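Local atomic coordinates of DegT/DnrJ/EryC1/StrS aminotransferase (Brucella abortus 2308, PDB entry 4QGR), a protein that binds pyridoxal 5'-phosphate and probably works as an aminotransferase of the DegT/DnrJ/EryC1 family. Residues 148-153 with 185-190; 139-144 with 154-159; 125-130 with 163-168. All coordinates share one frame; numbering follows the deposited sequence.

Contact 1 of 3, residues 148-153 with 185-190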
loop_
_atom_site.group_PDB
_atom_site.type_symbol
_atom_site.label_atom_id
_atom_site.label_comp_id
_atom_site.label_asym_id
_atom_site.label_seq_id
_atom_site.Cartn_x
_atom_site.Cartn_y
_atom_site.Cartn_z
ATOM N N GLY A 148 18.199 3.541 13.953
ATOM C CA GLY A 148 17.938 2.541 15.026
ATOM C C GLY A 148 18.019 3.027 16.426
ATOM O O GLY A 148 17.701 2.270 17.373
ATOM N N LEU A 149 18.390 4.305 16.604
ATOM C CA LEU A 149 18.635 4.883 17.914
ATOM C C LEU A 149 17.397 5.638 18.393
ATOM O O LEU A 149 16.916 6.518 17.675
ATOM C CB LEU A 149 19.795 5.863 17.816
ATOM C CG LEU A 149 20.248 6.588 19.111
ATOM C CD1 LEU A 149 20.752 5.564 20.088
ATOM C CD2 LEU A 149 21.306 7.643 18.769
ATOM N N ALA A 150 16.893 5.317 19.603
ATOM C CA ALA A 150 15.660 5.934 20.071
ATOM C C ALA A 150 15.838 7.445 20.275
ATOM O O ALA A 150 16.866 7.911 20.804
ATOM C CB ALA A 150 15.173 5.310 21.375
ATOM N N ALA A 151 14.838 8.186 19.834
ATOM C CA ALA A 151 14.764 9.637 20.059
ATOM C C ALA A 151 14.516 9.944 21.550
ATOM O O ALA A 151 14.278 9.038 22.376
ATOM C CB ALA A 151 13.664 10.240 19.189
ATOM N N SER A 152 14.509 11.227 21.887
ATOM C CA SER A 152 14.459 11.631 23.294
ATOM C C SER A 152 13.049 11.769 23.795
ATOM O O SER A 152 12.574 12.883 23.959
ATOM C CB SER A 152 15.229 12.917 23.508
ATOM O OG SER A 152 16.600 12.641 23.325
ATOM N N TYR A 153 12.366 10.644 23.999
ATOM C CA TYR A 153 10.909 10.668 24.182
ATOM C C TYR A 153 10.443 11.348 25.475
ATOM O O TYR A 153 9.337 11.904 25.478
ATOM C CB TYR A 153 10.289 9.248 24.044
ATOM C CG TYR A 153 10.359 8.854 22.596
ATOM C CD1 TYR A 153 9.468 9.417 21.676
ATOM C CD2 TYR A 153 11.331 7.986 22.129
ATOM C CE1 TYR A 153 9.537 9.122 20.320
ATOM C CE2 TYR A 153 11.412 7.692 20.762
ATOM C CZ TYR A 153 10.518 8.280 19.872
ATOM O OH TYR A 153 10.577 8.067 18.489
ATOM N N GLY A 185 9.171 1.331 19.283
ATOM C CA GLY A 185 7.831 0.897 18.932
ATOM C C GLY A 185 6.782 1.208 19.976
ATOM O O GLY A 185 5.577 1.409 19.639
ATOM N N ALA A 186 7.218 1.307 21.225
ATOM C CA ALA A 186 6.347 1.443 22.345
ATOM C C ALA A 186 6.309 2.872 22.948
ATOM O O ALA A 186 5.724 3.082 24.013
ATOM C CB ALA A 186 6.762 0.413 23.423
ATOM N N PHE A 187 6.949 3.840 22.273
ATOM C CA PHE A 187 6.919 5.248 22.646
ATOM C C PHE A 187 5.762 6.006 21.952
ATOM O O PHE A 187 5.142 5.521 21.001
ATOM C CB PHE A 187 8.265 5.896 22.331
ATOM C CG PHE A 187 9.431 5.311 23.108
ATOM C CD1 PHE A 187 9.651 5.685 24.437
ATOM C CD2 PHE A 187 10.314 4.411 22.523
ATOM C CE1 PHE A 187 10.741 5.174 25.137
ATOM C CE2 PHE A 187 11.400 3.881 23.220
ATOM C CZ PHE A 187 11.604 4.272 24.546
ATOM N N GLY A 188 5.484 7.203 22.448
ATOM C CA GLY A 188 4.402 8.037 21.920
ATOM C C GLY A 188 3.022 7.490 22.168
ATOM O O GLY A 188 2.830 6.543 22.962
ATOM N N HIS A 189 2.049 8.051 21.475
ATOM C CA HIS A 189 0.677 7.522 21.493
ATOM C C HIS A 189 0.560 6.238 20.644
ATOM O O HIS A 189 -0.276 5.356 20.895
ATOM C CB HIS A 189 -0.297 8.597 20.984
ATOM C CG HIS A 189 -0.456 9.771 21.909
ATOM N ND1 HIS A 189 0.335 10.902 21.832
ATOM C CD2 HIS A 189 -1.343 10.000 22.918
ATOM C CE1 HIS A 189 -0.009 11.751 22.781
ATOM N NE2 HIS A 189 -1.041 11.240 23.445
ATOM N N VAL A 190 1.414 6.163 19.630
ATOM C CA VAL A 190 1.390 5.109 18.640
ATOM C C VAL A 190 2.774 5.071 17.988
ATOM O O VAL A 190 3.429 6.114 17.801
ATOM C CB VAL A 190 0.268 5.377 17.585
ATOM C CG1 VAL A 190 0.554 6.639 16.814
ATOM C CG2 VAL A 190 0.012 4.227 16.645
#

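Contact 2 of 3, residues 139-144 with 154-159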
loop_
_atom_site.group_PDB
_atom_site.type_symbol
_atom_site.label_atom_id
_atom_site.label_comp_id
_atom_site.label_asym_id
_atom_site.label_seq_id
_atom_site.Cartn_x
_atom_site.Cartn_y
_atom_site.Cartn_z
ATOM N N LYS A 139 -0.773 20.031 15.962
ATOM C CA LYS A 139 -1.511 18.802 16.284
ATOM C C LYS A 139 -0.659 17.601 16.660
ATOM O O LYS A 139 -1.084 16.798 17.485
ATOM C CB LYS A 139 -2.408 18.394 15.128
ATOM C CG LYS A 139 -3.628 19.262 14.974
ATOM C CD LYS A 139 -4.659 18.994 16.053
ATOM C CE LYS A 139 -5.935 19.702 15.641
ATOM N NZ LYS A 139 -7.110 19.296 16.462
ATOM N N ALA A 140 0.490 17.450 16.042
ATOM C CA ALA A 140 1.290 16.242 16.232
ATOM C C ALA A 140 2.775 16.449 16.065
ATOM O O ALA A 140 3.231 17.422 15.470
ATOM C CB ALA A 140 0.816 15.156 15.270
ATOM N N ILE A 141 3.528 15.484 16.585
ATOM C CA ILE A 141 4.997 15.403 16.447
ATOM C C ILE A 141 5.317 14.012 15.975
ATOM O O ILE A 141 4.737 13.031 16.488
ATOM C CB ILE A 141 5.738 15.633 17.789
ATOM C CG1 ILE A 141 5.162 16.865 18.468
ATOM C CG2 ILE A 141 7.249 15.719 17.545
ATOM C CD1 ILE A 141 5.451 16.995 19.944
ATOM N N ILE A 142 6.204 13.909 14.978
ATOM C CA ILE A 142 6.695 12.612 14.505
ATOM C C ILE A 142 8.211 12.549 14.663
ATOM O O ILE A 142 8.961 12.754 13.702
ATOM C CB ILE A 142 6.288 12.236 13.057
ATOM C CG1 ILE A 142 4.810 12.494 12.812
ATOM C CG2 ILE A 142 6.660 10.776 12.753
ATOM C CD1 ILE A 142 4.299 12.160 11.407
ATOM N N PRO A 143 8.650 12.219 15.886
ATOM C CA PRO A 143 10.060 11.951 16.044
ATOM C C PRO A 143 10.447 10.682 15.289
ATOM O O PRO A 143 9.619 9.756 15.151
ATOM C CB PRO A 143 10.229 11.759 17.557
ATOM C CG PRO A 143 8.944 12.175 18.169
ATOM C CD PRO A 143 7.906 11.905 17.101
ATOM N N VAL A 144 11.703 10.635 14.837
ATOM C CA VAL A 144 12.247 9.450 14.158
ATOM C C VAL A 144 13.346 8.846 14.990
ATOM O O VAL A 144 14.178 9.566 15.548
ATOM C CB VAL A 144 12.797 9.823 12.764
ATOM C CG1 VAL A 144 13.378 8.614 12.078
ATOM C CG2 VAL A 144 11.686 10.459 11.919
ATOM N N ASN A 154 11.248 11.334 26.527
ATOM C CA ASN A 154 10.767 11.991 27.776
ATOM C C ASN A 154 10.658 13.478 27.584
ATOM O O ASN A 154 9.623 14.056 27.885
ATOM C CB ASN A 154 11.637 11.673 28.964
ATOM C CG ASN A 154 11.730 10.193 29.207
ATOM O OD1 ASN A 154 10.819 9.418 28.872
ATOM N ND2 ASN A 154 12.861 9.773 29.715
ATOM N N ARG A 155 11.698 14.104 27.039
ATOM C CA ARG A 155 11.633 15.539 26.807
ATOM C C ARG A 155 10.611 15.926 25.708
ATOM O O ARG A 155 9.934 16.970 25.802
ATOM C CB ARG A 155 13.010 16.087 26.521
ATOM C CG ARG A 155 13.951 15.835 27.706
ATOM C CD ARG A 155 15.356 16.305 27.443
ATOM N NE ARG A 155 15.357 17.762 27.439
ATOM C CZ ARG A 155 16.214 18.513 26.762
ATOM N NH1 ARG A 155 17.165 17.954 26.025
ATOM N NH2 ARG A 155 16.101 19.834 26.829
ATOM N N ILE A 156 10.515 15.108 24.658
ATOM C CA ILE A 156 9.525 15.343 23.615
ATOM C C ILE A 156 8.096 15.246 24.152
ATOM O O ILE A 156 7.246 16.087 23.851
ATOM C CB ILE A 156 9.743 14.376 22.418
ATOM C CG1 ILE A 156 11.060 14.693 21.735
ATOM C CG2 ILE A 156 8.647 14.526 21.373
ATOM C CD1 ILE A 156 11.407 13.701 20.672
ATOM N N THR A 157 7.834 14.241 24.986
ATOM C CA THR A 157 6.516 14.076 25.553
ATOM C C THR A 157 6.221 15.215 26.542
ATOM O O THR A 157 5.065 15.712 26.593
ATOM C CB THR A 157 6.419 12.689 26.223
ATOM O OG1 THR A 157 6.831 11.713 25.257
ATOM C CG2 THR A 157 5.001 12.395 26.755
ATOM N N ALA A 158 7.224 15.663 27.290
ATOM C CA ALA A 158 6.986 16.806 28.183
ATOM C C ALA A 158 6.462 18.019 27.384
ATOM O O ALA A 158 5.538 18.699 27.803
ATOM C CB ALA A 158 8.231 17.193 28.957
ATOM N N ILE A 159 7.018 18.231 26.190
ATOM C CA ILE A 159 6.542 19.303 25.333
ATOM C C ILE A 159 5.111 19.061 24.845
ATOM O O ILE A 159 4.245 19.936 24.904
ATOM C CB ILE A 159 7.515 19.516 24.142
ATOM C CG1 ILE A 159 8.803 20.156 24.637
ATOM C CG2 ILE A 159 6.876 20.435 23.118
ATOM C CD1 ILE A 159 9.971 19.927 23.732
#

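Contact 3 of 3, residues 125-130 with 163-168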
loop_
_atom_site.group_PDB
_atom_site.type_symbol
_atom_site.label_atom_id
_atom_site.label_comp_id
_atom_site.label_asym_id
_atom_site.label_seq_id
_atom_site.Cartn_x
_atom_site.Cartn_y
_atom_site.Cartn_z
ATOM N N ALA A 125 10.559 25.562 20.403
ATOM C CA ALA A 125 10.551 26.878 19.722
ATOM C C ALA A 125 9.677 26.900 18.470
ATOM O O ALA A 125 9.010 27.914 18.205
ATOM C CB ALA A 125 11.942 27.289 19.379
ATOM N N ALA A 126 9.672 25.795 17.736
ATOM C CA ALA A 126 8.902 25.651 16.511
ATOM C C ALA A 126 7.410 25.666 16.830
ATOM O O ALA A 126 6.629 26.330 16.145
ATOM C CB ALA A 126 9.279 24.357 15.789
ATOM N N ILE A 127 7.018 24.966 17.900
ATOM C CA ILE A 127 5.619 24.926 18.304
ATOM C C ILE A 127 5.192 26.329 18.739
ATOM O O ILE A 127 4.127 26.811 18.334
ATOM C CB ILE A 127 5.388 23.943 19.437
ATOM C CG1 ILE A 127 5.556 22.518 18.924
ATOM C CG2 ILE A 127 4.018 24.172 20.066
ATOM C CD1 ILE A 127 5.784 21.494 19.987
ATOM N N ALA A 128 6.034 26.995 19.532
ATOM C CA ALA A 128 5.726 28.353 19.969
ATOM C C ALA A 128 5.578 29.327 18.791
ATOM O O ALA A 128 4.659 30.164 18.788
ATOM C CB ALA A 128 6.743 28.881 20.987
ATOM N N ALA A 129 6.462 29.242 17.816
ATOM C CA ALA A 129 6.366 30.108 16.633
ATOM C C ALA A 129 5.093 29.845 15.830
ATOM O O ALA A 129 4.435 30.780 15.351
ATOM C CB ALA A 129 7.588 29.954 15.751
ATOM N N THR A 130 4.714 28.575 15.716
ATOM C CA THR A 130 3.515 28.228 14.996
ATOM C C THR A 130 2.310 28.806 15.719
ATOM O O THR A 130 1.400 29.351 15.077
ATOM C CB THR A 130 3.373 26.698 14.831
ATOM O OG1 THR A 130 4.537 26.192 14.187
ATOM C CG2 THR A 130 2.148 26.367 14.001
ATOM N N GLU A 163 1.126 21.075 25.294
ATOM C CA GLU A 163 0.518 21.491 24.072
ATOM C C GLU A 163 -0.653 20.579 23.608
ATOM O O GLU A 163 -1.289 20.925 22.632
ATOM C CB GLU A 163 1.637 21.575 23.014
ATOM C CG GLU A 163 2.835 22.478 23.361
ATOM C CD GLU A 163 2.465 23.967 23.531
ATOM O OE1 GLU A 163 1.375 24.364 23.070
ATOM O OE2 GLU A 163 3.240 24.748 24.137
ATOM N N GLY A 164 -0.910 19.452 24.305
ATOM C CA GLY A 164 -1.917 18.433 23.967
ATOM C C GLY A 164 -1.606 17.572 22.717
ATOM O O GLY A 164 -2.482 16.890 22.184
ATOM N N LEU A 165 -0.354 17.534 22.291
ATOM C CA LEU A 165 -0.045 17.049 20.936
ATOM C C LEU A 165 0.039 15.525 20.897
ATOM O O LEU A 165 0.462 14.883 21.856
ATOM C CB LEU A 165 1.274 17.637 20.436
ATOM C CG LEU A 165 1.359 19.177 20.465
ATOM C CD1 LEU A 165 2.699 19.733 19.986
ATOM C CD2 LEU A 165 0.210 19.771 19.655
ATOM N N PHE A 166 -0.270 14.983 19.729
ATOM C CA PHE A 166 -0.203 13.561 19.438
ATOM C C PHE A 166 1.199 13.188 18.971
ATOM O O PHE A 166 1.767 13.866 18.105
ATOM C CB PHE A 166 -1.220 13.300 18.322
ATOM C CG PHE A 166 -1.491 11.859 18.018
ATOM C CD1 PHE A 166 -2.137 11.020 18.934
ATOM C CD2 PHE A 166 -1.244 11.363 16.747
ATOM C CE1 PHE A 166 -2.410 9.704 18.592
ATOM C CE2 PHE A 166 -1.547 10.071 16.400
ATOM C CZ PHE A 166 -2.139 9.236 17.325
ATOM N N ILE A 167 1.757 12.122 19.523
ATOM C CA ILE A 167 3.094 11.696 19.148
ATOM C C ILE A 167 3.047 10.373 18.458
ATOM O O ILE A 167 2.557 9.380 19.011
ATOM C CB ILE A 167 4.050 11.570 20.362
ATOM C CG1 ILE A 167 4.215 12.934 21.034
ATOM C CG2 ILE A 167 5.388 11.040 19.937
ATOM C CD1 ILE A 167 4.916 12.848 22.348
ATOM N N ILE A 168 3.585 10.369 17.235
ATOM C CA ILE A 168 3.738 9.154 16.447
ATOM C C ILE A 168 5.235 8.840 16.403
ATOM O O ILE A 168 6.037 9.641 15.868
ATOM C CB ILE A 168 3.245 9.315 15.007
ATOM C CG1 ILE A 168 1.767 9.692 14.957
ATOM C CG2 ILE A 168 3.551 8.025 14.236
ATOM C CD1 ILE A 168 1.315 10.233 13.604
#

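Contact 1 of 3, residues 148-153 with 185-190
F187 and Y153 carry this contact, and the phenylalanine makes it with its CB as well as its ring. That methylene sits over the middle of the tyrosine face: CB of F187 is 3.6 Å from the Y153 ring centroid, only 10° off the normal, a CH-pi contact. One atom further out, F187 CG is the closest point, 3.4 Å from Y153 CD2, which lies above the phenyl face near its rim. The ring then divides. CD1 turns back to the methylene of the tyrosine, 3.6 Å from Y153 CB, while F187 CD2 on the other branch passes 3.7 Å from Y153 CD2. Farther along, F187 CE2 approaches A150 obliquely, ending 4.4 Å from CB of A150. A chi1 of -63° sets CG of F187 beside the backbone N, anti to the carbonyl carbon. The two ring planes are nearly parallel, at 11°. They are nevertheless so far slid, with centroids 4.6 Å apart, that the rings barely overlap.

Both segments are loops of the large alpha/beta domain of a fold-type I pyridoxal phosphate enzyme: residues 185-190 run into strand 190-194, and residues 148-153 into helix 153-163. The Y153 side chain is about 10 Å from the bound cofactor and from the side chain of Q173, a cofactor-binding residue, so the pair is near the site without touching it.

Polar anchors outside the segments fix both partners. The hydroxyl of Y153 is hydrogen-bonded to D145 OD1, an atom also bonded to the backbone N of A151. On the other side, the carboxylate of E169 accepts from the backbone N of F187 through OE1 and from that of G185 through OE2. Just before Y153, S152 is the centre of an inverse gamma turn, closed by a weak bond from Y153 N to A151 O.

Contact 2 of 3, residues 139-144 with 154-159
I156 meets P143 with two of its methyls, and I141 with one of these. The end of the longer branch supplies the closest approach, with I156 CD1 lying 3.8 Å from P143 CG. The same methyl is 3.9 Å from P143 CB, so it spans the CB-CG bond of the proline. I156 CG2 bridges the two partners: it is 4.0 Å from P143 CG, and it reaches the branch methyl of I141 with a CG2 to CG2 distance of 4.2 Å. With I156 CG1 anti to the carbonyl carbon (chi1 -66°), that branch and its CD1 point to the proline, while CG2, anti to the backbone N, lies between P143 and I141. The side chains of I156 and P143 slide past each other in opposite directions, and no hydrogen bond crosses between the segments.

The second shell mixes backbone bonds with further packing. Helical bonds that span I156, A158 N to N154 O at 2.9 Å and I159 N to R155 O, keep this turn regular, and the hydroxyl of T157 is bonded back to the carbonyl O of Y153. Opposite, the backbone of I141 is paired with F166 and I168 of strand 166-170, while P143 also packs on I167. Beyond them, R155 NH2 forms a salt bridge with E121 OE2, and I159 touches V120 and E124, which ties the helix to helix 120-133. Past the proline the chain turns to the cofactor: V144 touches pyridoxal 5'-phosphate. Strand 137-141, helix 153-163 and the adjacent parallel strand 166-170 make a beta-alpha-beta unit, and this contact seats its helix on the end of its first strand and the loop that follows.

Contact 3 of 3, residues 125-130 with 163-168
I127 of helix 120-133 reaches E163 and L165, where helix 153-163 ends and the chain enters strand 166-170. The contact thus belongs to the helical layer over the central, largely parallel sheet of an alpha/beta domain.

The apolar part is a meeting of branch ends. I127 and L165 reach toward each other tip to tip, with I127 CD1 3.6 Å from L165 CD1. I127 also packs on I159 and F86, and L165 on A160, which places the pair between the two helices and the sheet.

A second kind of contact joins a methyl to a carboxylate. The E163 chain is bent at chi2 (-63°) and folds its acid group back over the isoleucine. I127 CG2 lies over the flat side of that group, 3.8 Å from E163 CD, and is 3.9 Å from E163 CG. E163 is partly exposed, unlike the buried I127 and L165. Next to it, G164, the first residue to leave helical angles, has positive phi and ends the helix before the strand.

Hydrogen bonds occur within helix 120-133 but not across the contact. A126 O accepts two from T130, reached from opposite faces of its carbonyl plane: the backbone N of T130 at 3.0 Å, and T130 OG1 at 2.9 Å, tilted 33° out of that plane.

All three contacts are largely buried, but their centres lie about 10, 16 and 21 Å from the chain centre for contacts 1, 2 and 3. Contact 1, the most central, is aromatic and joins two loops. Contact 2 is purely aliphatic, helix on strand end and loop. Contact 3 is mixed, with a carboxylate at its partly exposed margin. Contacts 2 and 3 both involve helix 153-163 or its end and reach neighbouring strands, 137-141 and 166-170, paired by I141 N to F166 O at 2.8 Å. Contact 1 joins that sheet through H189 N, 2.8 Å from I167 O, a probable hydrogen bond, and packs on contact 2 where Y153 CE1 is 3.8 Å from P143 CG.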